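Local coordinates for protein terminase, small subunit (Thermus phage G20c, PDB 6EJQ) that probably recognises the packaging site on viral DNA and regulates the ATPase of the large terminase subunit, working as a ring of nine copies, at residues B[75-78]-B[79-83]; B[12-15]-B[16-20]; B[84-87]-B[88-91]. All coordinates share one frame; numbering follows the deposited sequence. Where two conformers were deposited one is given.

How the contacts relate
The contacts follow the chain in the order 2, 1, 3. Contact 2 closes helix 4-17 in the N-terminal domain, which belongs to a helix-turn-helix clan. Contacts 1 and 3 are adjoining stretches of the long helix 59-95 in the C-terminal domain, with centres about 13 Å apart. Contact 2 lies on the other side of the chain's centre, about 33 Å from contact 1 and 43 Å from contact 3, centre to centre. All three reach neighbouring subunits. The residues of contact 2 pack on helix 59-95 of other copies, including Lys78 and Gln85, so parts far apart in one chain meet between subunits of the nine-membered ring.

Contact 1 of 3, residues B[75-78]-B[79-83]; sequences IFQK and DLLAI
Leu80 and Leu81 lie over the carbonyls of the preceding turn on the tightly packed side of this contact. Leu80 N donates to Phe76 O at 2.9 Å, and CG of the same leucine sits 3.4 Å from that oxygen. Leu81 repeats the pattern on Gln77. Its N is bonded to Gln77 O at 2.9 Å, and its CG lies 3.3 Å from the same oxygen. The CG of Leu81 is anti to its carbonyl carbon (chi1 -75°), which turns the branch back along the helix. Leu81 CD1 then comes 4.3 Å from Gln77 CG. Gln77, Leu80 and Leu81 lie on the face of helix 59-95 that pairs with helix 112-139 in a helical hairpin; there Gln77 NE2 bonds Asp126 OD1 and Ile122 O, and Leu80 touches Met118 and Ile122.

The other side is looser. Asp79 N to Ile75 O and Ala82 N to Lys78 O are both longer bonds, at 3.2 Å. Ala82 is exposed and brings only CB, 3.8 Å from Lys78 O. Asp79 rests its CB 3.4 Å from Phe76 O, and its carboxylate has its polar partner on another chain. Phe76 meets Tyr84 of a neighbouring subunit edge-to-face, and Asp79 OD2 bonds the hydroxyl of that same Tyr84. Lys78 has CG anti to its backbone N (chi1 -167°), and its chain runs off the helix. Its NZ reaches a different subunit, with a salt bridge to Asp21 and a bond to Gly19 O there.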
loop_
_atom_site.group_PDB
_atom_site.type_symbol
_atom_site.label_atom_id
_atom_site.label_comp_id
_atom_site.label_asym_id
_atom_site.label_seq_id
_atom_site.Cartn_x
_atom_site.Cartn_y
_atom_site.Cartn_z
ATOM N N ILE B 75 -4.187 6.726 -27.650
ATOM C CA ILE B 75 -4.891 7.998 -27.589
ATOM C C ILE B 75 -4.727 8.662 -26.225
ATOM O O ILE B 75 -4.464 9.863 -26.152
ATOM C CB ILE B 75 -6.397 7.837 -27.899
ATOM C CG1 ILE B 75 -6.589 7.422 -29.352
ATOM C CG2 ILE B 75 -7.157 9.135 -27.629
ATOM C CD1 ILE B 75 -7.926 6.775 -29.619
ATOM N N PHE B 76 -4.928 7.901 -25.151
ATOM C CA PHE B 76 -4.748 8.451 -23.802
ATOM C C PHE B 76 -3.291 8.863 -23.607
ATOM O O PHE B 76 -3.015 9.934 -23.073
ATOM C CB PHE B 76 -5.151 7.456 -22.701
ATOM C CG PHE B 76 -6.620 7.088 -22.681
ATOM C CD1 PHE B 76 -7.615 8.011 -22.952
ATOM C CD2 PHE B 76 -7.002 5.803 -22.314
ATOM C CE1 PHE B 76 -8.959 7.646 -22.908
ATOM C CE2 PHE B 76 -8.341 5.435 -22.255
ATOM C CZ PHE B 76 -9.326 6.362 -22.550
ATOM N N GLN B 77 -2.368 8.025 -24.065
ATOM C CA GLN B 77 -0.936 8.318 -23.954
ATOM C C GLN B 77 -0.605 9.665 -24.585
ATOM O O GLN B 77 0.159 10.445 -24.020
ATOM C CB GLN B 77 -0.091 7.223 -24.605
ATOM C CG GLN B 77 1.363 7.218 -24.170
ATOM C CD GLN B 77 2.160 6.105 -24.814
ATOM O OE1 GLN B 77 1.962 5.784 -25.985
ATOM N NE2 GLN B 77 3.083 5.523 -24.058
ATOM N N LYS B 78 -1.215 9.952 -25.730
ATOM C CA LYS B 78 -0.985 11.221 -26.414
ATOM C C LYS B 78 -1.540 12.413 -25.634
ATOM O O LYS B 78 -0.908 13.471 -25.587
ATOM C CB LYS B 78 -1.547 11.177 -27.821
ATOM C CG LYS B 78 -1.089 12.315 -28.711
ATOM C CD LYS B 78 -1.693 12.132 -30.094
ATOM C CE LYS B 78 -1.686 13.423 -30.886
ATOM N NZ LYS B 78 -0.357 13.609 -31.505
ATOM N N ASP B 79 -2.700 12.238 -25.008
ATOM C CA ASP B 79 -3.239 13.252 -24.097
ATOM C C ASP B 79 -2.295 13.506 -22.921
ATOM O O ASP B 79 -2.021 14.661 -22.584
ATOM C CB ASP B 79 -4.609 12.850 -23.562
ATOM C CG ASP B 79 -5.682 12.851 -24.626
ATOM O OD1 ASP B 79 -5.492 13.472 -25.699
ATOM O OD2 ASP B 79 -6.727 12.226 -24.381
ATOM N N LEU B 80 -1.803 12.426 -22.314
ATOM C CA LEU B 80 -0.900 12.520 -21.172
ATOM C C LEU B 80 0.420 13.189 -21.533
ATOM O O LEU B 80 0.921 13.998 -20.767
ATOM C CB LEU B 80 -0.650 11.137 -20.545
ATOM C CG LEU B 80 -1.865 10.416 -19.946
ATOM C CD1 LEU B 80 -1.420 9.150 -19.236
ATOM C CD2 LEU B 80 -2.671 11.292 -18.999
ATOM N N LEU B 81 0.968 12.864 -22.698
ATOM C CA LEU B 81 2.185 13.529 -23.193
ATOM C C LEU B 81 2.026 15.039 -23.318
ATOM O O LEU B 81 2.920 15.781 -22.937
ATOM C CB LEU B 81 2.624 12.941 -24.526
ATOM C CG LEU B 81 3.290 11.565 -24.422
ATOM C CD1 LEU B 81 3.152 10.789 -25.716
ATOM C CD2 LEU B 81 4.752 11.695 -24.028
ATOM N N ALA B 82 0.884 15.488 -23.823
ATOM C CA ALA B 82 0.594 16.926 -23.901
ATOM C C ALA B 82 0.493 17.557 -22.508
ATOM O O ALA B 82 1.027 18.640 -22.279
ATOM C CB ALA B 82 -0.691 17.184 -24.684
ATOM N N ILE B 83 -0.185 16.874 -21.588
ATOM C CA ILE B 83 -0.258 17.327 -20.206
ATOM C C ILE B 83 1.144 17.360 -19.569
ATOM O O ILE B 83 1.482 18.332 -18.891
ATOM C CB ILE B 83 -1.243 16.486 -19.375
ATOM C CG1 ILE B 83 -2.678 16.729 -19.874
ATOM C CG2 ILE B 83 -1.138 16.829 -17.888
ATOM C CD1 ILE B 83 -3.671 15.669 -19.465
#

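Contact 2 of 3, residues B[12-15]-B[16-20]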
loop_
_atom_site.group_PDB
_atom_site.type_symbol
_atom_site.label_atom_id
_atom_site.label_comp_id
_atom_site.label_asym_id
_atom_site.label_seq_id
_atom_site.Cartn_x
_atom_site.Cartn_y
_atom_site.Cartn_z
ATOM N N VAL B 12 -33.123 -2.606 -22.765
ATOM C CA VAL B 12 -33.678 -3.481 -21.726
ATOM C C VAL B 12 -32.535 -4.055 -20.899
ATOM O O VAL B 12 -32.565 -4.001 -19.669
ATOM C CB VAL B 12 -34.507 -4.648 -22.321
ATOM C CG1 VAL B 12 -34.781 -5.751 -21.290
ATOM C CG2 VAL B 12 -35.824 -4.136 -22.877
ATOM N N LEU B 13 -31.559 -4.628 -21.596
ATOM C CA LEU B 13 -30.366 -5.207 -20.977
ATOM C C LEU B 13 -29.563 -4.164 -20.183
ATOM O O LEU B 13 -29.154 -4.428 -19.054
ATOM C CB LEU B 13 -29.471 -5.842 -22.053
ATOM C CG LEU B 13 -28.181 -6.535 -21.612
ATOM C CD1 LEU B 13 -28.469 -7.651 -20.621
ATOM C CD2 LEU B 13 -27.464 -7.081 -22.829
ATOM N N LYS B 14 -29.367 -2.987 -20.774
ATOM C CA LYS B 14 -28.639 -1.899 -20.136
ATOM C C LYS B 14 -29.267 -1.533 -18.802
ATOM O O LYS B 14 -28.581 -1.505 -17.785
ATOM C CB LYS B 14 -28.600 -0.664 -21.032
ATOM C CG LYS B 14 -27.745 0.467 -20.486
ATOM C CD LYS B 14 -27.792 1.696 -21.381
ATOM C CE LYS B 14 -27.003 2.842 -20.769
ATOM N NZ LYS B 14 -27.251 4.152 -21.432
ATOM N N LEU B 15 -30.569 -1.263 -18.807
ATOM C CA LEU B 15 -31.254 -0.829 -17.594
ATOM C C LEU B 15 -31.220 -1.919 -16.528
ATOM O O LEU B 15 -31.045 -1.621 -15.349
ATOM C CB LEU B 15 -32.688 -0.407 -17.890
ATOM C CG LEU B 15 -32.859 0.838 -18.762
ATOM C CD1 LEU B 15 -34.332 1.022 -19.116
ATOM C CD2 LEU B 15 -32.315 2.080 -18.079
ATOM N N TYR B 16 -31.365 -3.173 -16.945
ATOM C CA TYR B 16 -31.204 -4.289 -16.032
ATOM C C TYR B 16 -29.805 -4.282 -15.376
ATOM O O TYR B 16 -29.697 -4.449 -14.166
ATOM C CB TYR B 16 -31.457 -5.628 -16.728
ATOM C CG TYR B 16 -31.193 -6.792 -15.809
ATOM C CD1 TYR B 16 -32.077 -7.095 -14.769
ATOM C CD2 TYR B 16 -30.037 -7.564 -15.942
ATOM C CE1 TYR B 16 -31.830 -8.151 -13.901
ATOM C CE2 TYR B 16 -29.774 -8.615 -15.077
ATOM C CZ TYR B 16 -30.669 -8.903 -14.058
ATOM O OH TYR B 16 -30.401 -9.956 -13.209
ATOM N N LEU B 17 -28.761 -4.069 -16.177
ATOM C CA LEU B 17 -27.379 -4.083 -15.690
ATOM C C LEU B 17 -27.015 -2.858 -14.851
ATOM O O LEU B 17 -26.034 -2.888 -14.099
ATOM C CB LEU B 17 -26.396 -4.249 -16.859
ATOM C CG LEU B 17 -26.420 -5.607 -17.565
ATOM C CD1 LEU B 17 -25.434 -5.626 -18.720
ATOM C CD2 LEU B 17 -26.127 -6.753 -16.611
ATOM N N LEU B 18 -27.802 -1.793 -14.980
ATOM C CA LEU B 18 -27.710 -0.630 -14.102
ATOM C C LEU B 18 -28.576 -0.734 -12.836
ATOM O O LEU B 18 -28.642 0.220 -12.058
ATOM C CB LEU B 18 -28.040 0.650 -14.880
ATOM C CG LEU B 18 -27.065 0.983 -16.017
ATOM C CD1 LEU B 18 -27.552 2.196 -16.797
ATOM C CD2 LEU B 18 -25.649 1.215 -15.491
ATOM N N GLY B 19 -29.227 -1.878 -12.622
ATOM C CA GLY B 19 -29.954 -2.151 -11.379
ATOM C C GLY B 19 -31.431 -1.779 -11.342
ATOM O O GLY B 19 -32.036 -1.760 -10.254
ATOM N N PHE B 20 -32.024 -1.484 -12.503
ATOM C CA PHE B 20 -33.463 -1.213 -12.580
ATOM C C PHE B 20 -34.181 -2.549 -12.570
ATOM O O PHE B 20 -33.702 -3.505 -13.189
ATOM C CB PHE B 20 -33.812 -0.408 -13.840
ATOM C CG PHE B 20 -33.314 1.014 -13.810
ATOM C CD1 PHE B 20 -32.030 1.332 -14.237
ATOM C CD2 PHE B 20 -34.119 2.032 -13.332
ATOM C CE1 PHE B 20 -31.565 2.642 -14.198
ATOM C CE2 PHE B 20 -33.665 3.345 -13.291
ATOM C CZ PHE B 20 -32.386 3.652 -13.724
#
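Leu15 and Phe20 meet where helix 4-17 ends. The Phe20 side chain can be followed outward. Its CB lies 3.4 Å from Leu15 O. CG stands a little farther from the same oxygen. CD1 comes back to 3.3 Å from Leu15 O, which lies at the ring edge and in the ring plane. CD1 also meets Leu15 CD2 at 3.9 Å, and CE1 touches the same methyl. With CG anti to its carbonyl carbon (chi1 -70°), this edge of the ring is set beside the last turn. The two side chains cross at a slant.

Gly19 has positive phi, 92°, and the turn is a Schellman motif. Its two bonds run from Phe20 N to Leu15 O, at 3.0 Å, and from Gly19 N to Tyr16 O. On another side of the helix, Leu13 and Leu17 lie side by side and point the same way. Leu13 CG lies 4.1 Å from Leu17 CD1.

Leu15 also packs on Ile25 and Leu29 of helix 22-33, within the N-terminal domain. Leu17 O bonds Arg72 NH1 of a neighbouring subunit. Leu15 O takes a weak bond from Leu18 N besides the one from Phe20 N, and the edge of the Phe20 ring lies against it. A polar atom at the helix end is thus satisfied by backbone donors and flanked by carbon.

Contact 3 of 3, residues B[84-87]-B[88-91]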
loop_
_atom_site.group_PDB
_atom_site.type_symbol
_atom_site.label_atom_id
_atom_site.label_comp_id
_atom_site.label_asym_id
_atom_site.label_seq_id
_atom_site.Cartn_x
_atom_site.Cartn_y
_atom_site.Cartn_z
ATOM N N TYR B 84 1.952 16.324 -19.803
ATOM C CA TYR B 84 3.338 16.298 -19.326
ATOM C C TYR B 84 4.097 17.554 -19.780
ATOM O O TYR B 84 4.778 18.188 -18.971
ATOM C CB TYR B 84 4.055 15.021 -19.797
ATOM C CG TYR B 84 5.519 14.940 -19.417
ATOM C CD1 TYR B 84 5.919 14.509 -18.152
ATOM C CD2 TYR B 84 6.506 15.296 -20.324
ATOM C CE1 TYR B 84 7.261 14.434 -17.812
ATOM C CE2 TYR B 84 7.847 15.231 -19.992
ATOM C CZ TYR B 84 8.223 14.807 -18.739
ATOM O OH TYR B 84 9.567 14.743 -18.441
ATOM N N GLN B 85 3.975 17.923 -21.056
ATOM C CA GLN B 85 4.674 19.110 -21.564
ATOM C C GLN B 85 4.223 20.402 -20.876
ATOM O O GLN B 85 5.054 21.253 -20.579
ATOM C CB GLN B 85 4.554 19.248 -23.090
ATOM C CG GLN B 85 5.408 18.263 -23.873
ATOM C CD GLN B 85 6.912 18.451 -23.670
ATOM O OE1 GLN B 85 7.430 19.555 -23.793
ATOM N NE2 GLN B 85 7.613 17.363 -23.368
ATOM N N ASN B 86 2.925 20.550 -20.623
ATOM C CA ASN B 86 2.435 21.714 -19.880
ATOM C C ASN B 86 3.015 21.763 -18.473
ATOM O O ASN B 86 3.375 22.831 -17.988
ATOM C CB ASN B 86 0.915 21.730 -19.774
ATOM C CG ASN B 86 0.403 23.005 -19.135
ATOM O OD1 ASN B 86 -0.407 22.976 -18.205
ATOM N ND2 ASN B 86 0.896 24.136 -19.616
ATOM N N MET B 87 3.115 20.605 -17.830
ATOM C CA MET B 87 3.649 20.526 -16.477
ATOM C C MET B 87 5.097 20.980 -16.418
ATOM O O MET B 87 5.451 21.768 -15.555
ATOM C CB MET B 87 3.511 19.107 -15.927
ATOM C CG MET B 87 2.076 18.705 -15.660
ATOM S SD MET B 87 1.906 16.928 -15.445
ATOM C CE MET B 87 2.461 16.767 -13.752
ATOM N N LEU B 88 5.913 20.480 -17.344
ATOM C CA LEU B 88 7.300 20.914 -17.488
ATOM C C LEU B 88 7.415 22.403 -17.746
ATOM O O LEU B 88 8.263 23.071 -17.158
ATOM C CB LEU B 88 7.983 20.230 -18.677
ATOM C CG LEU B 88 8.865 19.025 -18.459
ATOM C CD1 LEU B 88 9.548 18.722 -19.789
ATOM C CD2 LEU B 88 9.889 19.264 -17.348
ATOM N N ARG B 89 6.596 22.891 -18.677
ATOM C CA ARG B 89 6.587 24.302 -19.063
ATOM C C ARG B 89 6.337 25.167 -17.841
ATOM O O ARG B 89 7.039 26.148 -17.604
ATOM C CB ARG B 89 5.501 24.548 -20.116
ATOM C CG ARG B 89 5.455 25.951 -20.686
ATOM C CD ARG B 89 4.498 26.052 -21.866
ATOM N NE ARG B 89 3.098 26.223 -21.447
ATOM C CZ ARG B 89 2.267 27.203 -21.829
ATOM N NH1 ARG B 89 2.650 28.166 -22.673
ATOM N NH2 ARG B 89 1.013 27.216 -21.368
ATOM N N ASN B 90 5.330 24.784 -17.069
ATOM C CA ASN B 90 4.998 25.481 -15.837
ATOM C C ASN B 90 6.113 25.402 -14.802
ATOM O O ASN B 90 6.444 26.421 -14.199
ATOM C CB ASN B 90 3.684 24.971 -15.268
ATOM C CG ASN B 90 2.490 25.586 -15.960
ATOM O OD1 ASN B 90 2.233 26.774 -15.806
ATOM N ND2 ASN B 90 1.759 24.787 -16.730
ATOM N N TYR B 91 6.705 24.220 -14.617
ATOM C CA TYR B 91 7.824 24.068 -13.695
ATOM C C TYR B 91 8.986 24.981 -14.078
ATOM O O TYR B 91 9.586 25.617 -13.209
ATOM C CB TYR B 91 8.327 22.625 -13.616
ATOM C CG TYR B 91 9.460 22.462 -12.608
ATOM C CD1 TYR B 91 9.194 22.423 -11.249
ATOM C CD2 TYR B 91 10.788 22.391 -13.019
ATOM C CE1 TYR B 91 10.211 22.300 -10.327
ATOM C CE2 TYR B 91 11.820 22.272 -12.101
ATOM C CZ TYR B 91 11.525 22.227 -10.754
ATOM O OH TYR B 91 12.525 22.114 -9.814
HETATM O O HOH W 1 -0.918 25.215 -16.818
#
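Asn90 grips the backbone of Asn86 twice. Asn90 N donates to Asn86 O at 2.9 Å, as the helix requires. The side-chain ND2 of Asn90 adds a second bond to Asn86 O at 2.8 Å. The second bond is bent, 133° at the hydrogen, and its donor stands above the carbonyl plane. The two donors reach the oxygen from opposite faces of that plane. CG of Asn90 is anti to its carbonyl carbon (chi1 -80°), which brings the amide back over the preceding turn. Asn90 OD1 is also bound, to His101 NE2 and Ile108 N.

Water joins the same two side chains. One molecule donates to Asn86 OD1 and accepts from Asn90 ND2, at 2.7 Å each. This bridge holds for one of two modelled positions of Asn86 and is to that extent doubtful.

The one charged side chain is Arg89. Its charge is met outside these turns, by Asp103 in a salt bridge through NH1.

Apolar contact is made by Tyr84 and Leu88. CE2 of the Tyr84 ring lies 3.9 Å from Leu88 CD1, and the side chains are set aslant. The Tyr84 hydroxyl has Asp79 of a neighbouring subunit as its partner.

Beneath all this runs a regular alpha-helical backbone, with Leu88 N bonded to Tyr84 O, Arg89 N to Gln85 O and Tyr91 N to Met87 O. This is the C-terminal part of helix 59-95 in a helical hairpin, where Arg89 and Asn90 hold the loop that leads to helix 112-139.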